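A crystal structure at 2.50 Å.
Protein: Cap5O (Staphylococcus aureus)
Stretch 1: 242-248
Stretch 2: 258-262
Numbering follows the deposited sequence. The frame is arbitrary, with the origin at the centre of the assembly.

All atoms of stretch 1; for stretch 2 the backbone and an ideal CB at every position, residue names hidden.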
# COMPACT_ATOMS: atom_id res chain seq x y z
N ASN B 242 5.82 -1.23 -20.02
CA ASN B 242 5.49 -2.54 -19.49
C ASN B 242 5.29 -2.38 -17.98
O ASN B 242 6.25 -2.08 -17.26
CB ASN B 242 6.61 -3.56 -19.81
CG ASN B 242 6.23 -4.96 -19.42
OD1 ASN B 242 5.83 -5.25 -18.28
ND2 ASN B 242 6.27 -5.84 -20.37
N VAL B 243 4.06 -2.59 -17.49
CA VAL B 243 3.76 -2.45 -16.07
C VAL B 243 4.47 -3.48 -15.17
O VAL B 243 4.98 -3.13 -14.10
CB VAL B 243 2.25 -2.28 -15.77
CG1 VAL B 243 1.46 -3.57 -15.99
CG2 VAL B 243 2.02 -1.73 -14.35
N LEU B 244 4.59 -4.74 -15.66
CA LEU B 244 5.18 -5.85 -14.91
C LEU B 244 6.66 -5.69 -14.67
O LEU B 244 7.12 -5.94 -13.55
CB LEU B 244 4.80 -7.20 -15.50
CG LEU B 244 3.29 -7.44 -15.69
CD1 LEU B 244 3.05 -8.71 -16.43
CD2 LEU B 244 2.52 -7.41 -14.35
N ASP B 245 7.37 -5.18 -15.67
CA ASP B 245 8.80 -4.89 -15.66
C ASP B 245 9.12 -3.72 -14.76
O ASP B 245 10.14 -3.74 -14.05
CB ASP B 245 9.30 -4.62 -17.08
CG ASP B 245 9.34 -5.88 -17.94
OD1 ASP B 245 9.46 -6.98 -17.37
OD2 ASP B 245 9.29 -5.75 -19.18
N VAL B 246 8.23 -2.72 -14.74
CA VAL B 246 8.39 -1.55 -13.89
C VAL B 246 8.08 -1.88 -12.41
O VAL B 246 8.81 -1.42 -11.52
CB VAL B 246 7.62 -0.34 -14.45
CG1 VAL B 246 7.84 0.89 -13.59
CG2 VAL B 246 8.08 -0.05 -15.88
N ILE B 247 7.03 -2.69 -12.13
CA ILE B 247 6.75 -3.11 -10.74
C ILE B 247 8.01 -3.81 -10.19
O ILE B 247 8.51 -3.42 -9.13
CB ILE B 247 5.45 -3.94 -10.60
CG1 ILE B 247 4.21 -3.06 -10.88
CG2 ILE B 247 5.34 -4.62 -9.20
CD1 ILE B 247 2.92 -3.83 -11.14
N GLU B 248 8.57 -4.77 -10.96
CA GLU B 248 9.79 -5.53 -10.64
C GLU B 248 10.98 -4.61 -10.40
O GLU B 248 11.72 -4.80 -9.43
CB GLU B 248 10.07 -6.57 -11.76
CG GLU B 248 11.33 -7.41 -11.58
CD GLU B 248 11.61 -8.38 -12.71
OE1 GLU B 248 11.52 -7.97 -13.89
OE2 GLU B 248 11.92 -9.56 -12.41
N UNK B 258 4.92 -3.00 -4.44
CA UNK B 258 3.80 -2.85 -5.39
C UNK B 258 3.21 -4.20 -5.76
O UNK B 258 3.93 -5.15 -6.05
CB UNK B 258 4.26 -2.12 -6.66
N UNK B 259 1.90 -4.29 -5.67
CA UNK B 259 1.20 -5.54 -5.92
C UNK B 259 1.04 -5.84 -7.41
O UNK B 259 1.43 -5.05 -8.27
CB UNK B 259 -0.18 -5.50 -5.25
N UNK B 260 0.48 -7.01 -7.72
CA UNK B 260 0.21 -7.45 -9.08
C UNK B 260 -1.16 -6.97 -9.55
O UNK B 260 -2.14 -7.03 -8.79
CB UNK B 260 0.30 -8.97 -9.17
N UNK B 261 -1.26 -6.48 -10.80
CA UNK B 261 -2.58 -6.09 -11.33
C UNK B 261 -3.37 -7.34 -11.74
O UNK B 261 -2.81 -8.45 -11.80
CB UNK B 261 -2.43 -5.14 -12.52
N UNK B 262 -4.66 -7.15 -12.01
CA UNK B 262 -5.54 -8.25 -12.39
C UNK B 262 -6.87 -7.82 -12.98
O UNK B 262 -7.07 -6.65 -13.31
CB UNK B 262 -5.80 -9.13 -11.17

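Stretch 1 enters a helix at Val-243, and Asn-242 caps it: Asn-242 OD1 accepts from Asp-245 N at 3.0 Å with an N-H...acceptor angle of 161°. The helix offers stretch 2 an apolar strip made by Val-243, Leu-244 and Ile-247, while the acidic groups of Asp-245 and Glu-248 stay out of reach. Stretch 2 passes this strip without a hydrogen bond between the two segments, so each position is judged mainly by shape and polarity.

At position 258 the CA-to-CB bond points toward the helix, and the ideal CB lies 3.7 Å from Ile-247 CG2. Phi/psi of -59/130 are extended and permit most residues. With only hydrocarbon in front of it, the site suits an aliphatic side chain such as valine, isoleucine, leucine or methionine; a charge would find no partner on Ile-247. The deposited residue is Ile-258, with chi1 at m and chi2 at t. Its CG2 packs 3.8 Å from CG1 of Ile-247, while its backbone O lies 3.5 Å from Ile-247 CG2.

Position 259 turns its CB away, and no atom of stretch 1 lies within 5.5 Å of the ideal CB. The helix therefore sets little constraint, and many side chains would do. It is His-259, whose ring stays clear of the helix; contact comes through the backbone, His-259 O lying 3.5 Å from Ile-247 CD1.

At position 260 the CB points sideways, again with nothing of stretch 1 within 5.5 Å. A short side chain would leave the helix untouched, whereas a long, flexible one could bend back to Leu-244, whether aliphatic or polar with a substantial methylene portion. Gln-260 does so: chi1 and chi2 are both m, and the amide NE2 comes within 3.5 Å of Leu-244 CD2. Its OE1 is 4.1 Å from Ile-247 CG2, so these approaches are packing against methyl groups.

Position 261 points its CB toward the helix, but the ideal CB is still 5.4 Å from Val-243 CG1, leaving room for a modest apolar group. Phi of -77° is compatible with proline, though valine or leucine would also be reasonable. The deposited Pro-261 uses its ring to bridge the strip: CD lies 3.9 Å from Leu-244 CD2 and 4.1 Å from Ile-247 CD1, and CG lies 4.4 Å from Val-243 CG1.

Position 262 is out of reach of stretch 1, but phi/psi of -166/-167 is a fully extended conformation most comfortable for glycine. Gly-262 is found there.

Stretch 2, residues 258-262: IHQPG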
# COMPACT_ATOMS: atom_id res chain seq x y z
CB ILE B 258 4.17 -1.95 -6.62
CG1 ILE B 258 4.66 -0.58 -6.14
CG2 ILE B 258 2.98 -1.79 -7.57
CD1 ILE B 258 5.55 0.15 -7.05
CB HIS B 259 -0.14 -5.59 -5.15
CG HIS B 259 -0.00 -5.52 -3.65
ND1 HIS B 259 -0.98 -6.03 -2.81
CD2 HIS B 259 1.00 -5.01 -2.89
CE1 HIS B 259 -0.55 -5.82 -1.58
NE2 HIS B 259 0.64 -5.18 -1.58
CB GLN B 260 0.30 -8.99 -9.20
CG GLN B 260 1.72 -9.55 -9.16
CD GLN B 260 2.60 -9.02 -10.27
OE1 GLN B 260 3.54 -8.25 -10.02
NE2 GLN B 260 2.30 -9.38 -11.52
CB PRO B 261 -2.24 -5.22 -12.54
CG PRO B 261 -0.87 -5.68 -12.97
CD PRO B 261 -0.19 -6.34 -11.82
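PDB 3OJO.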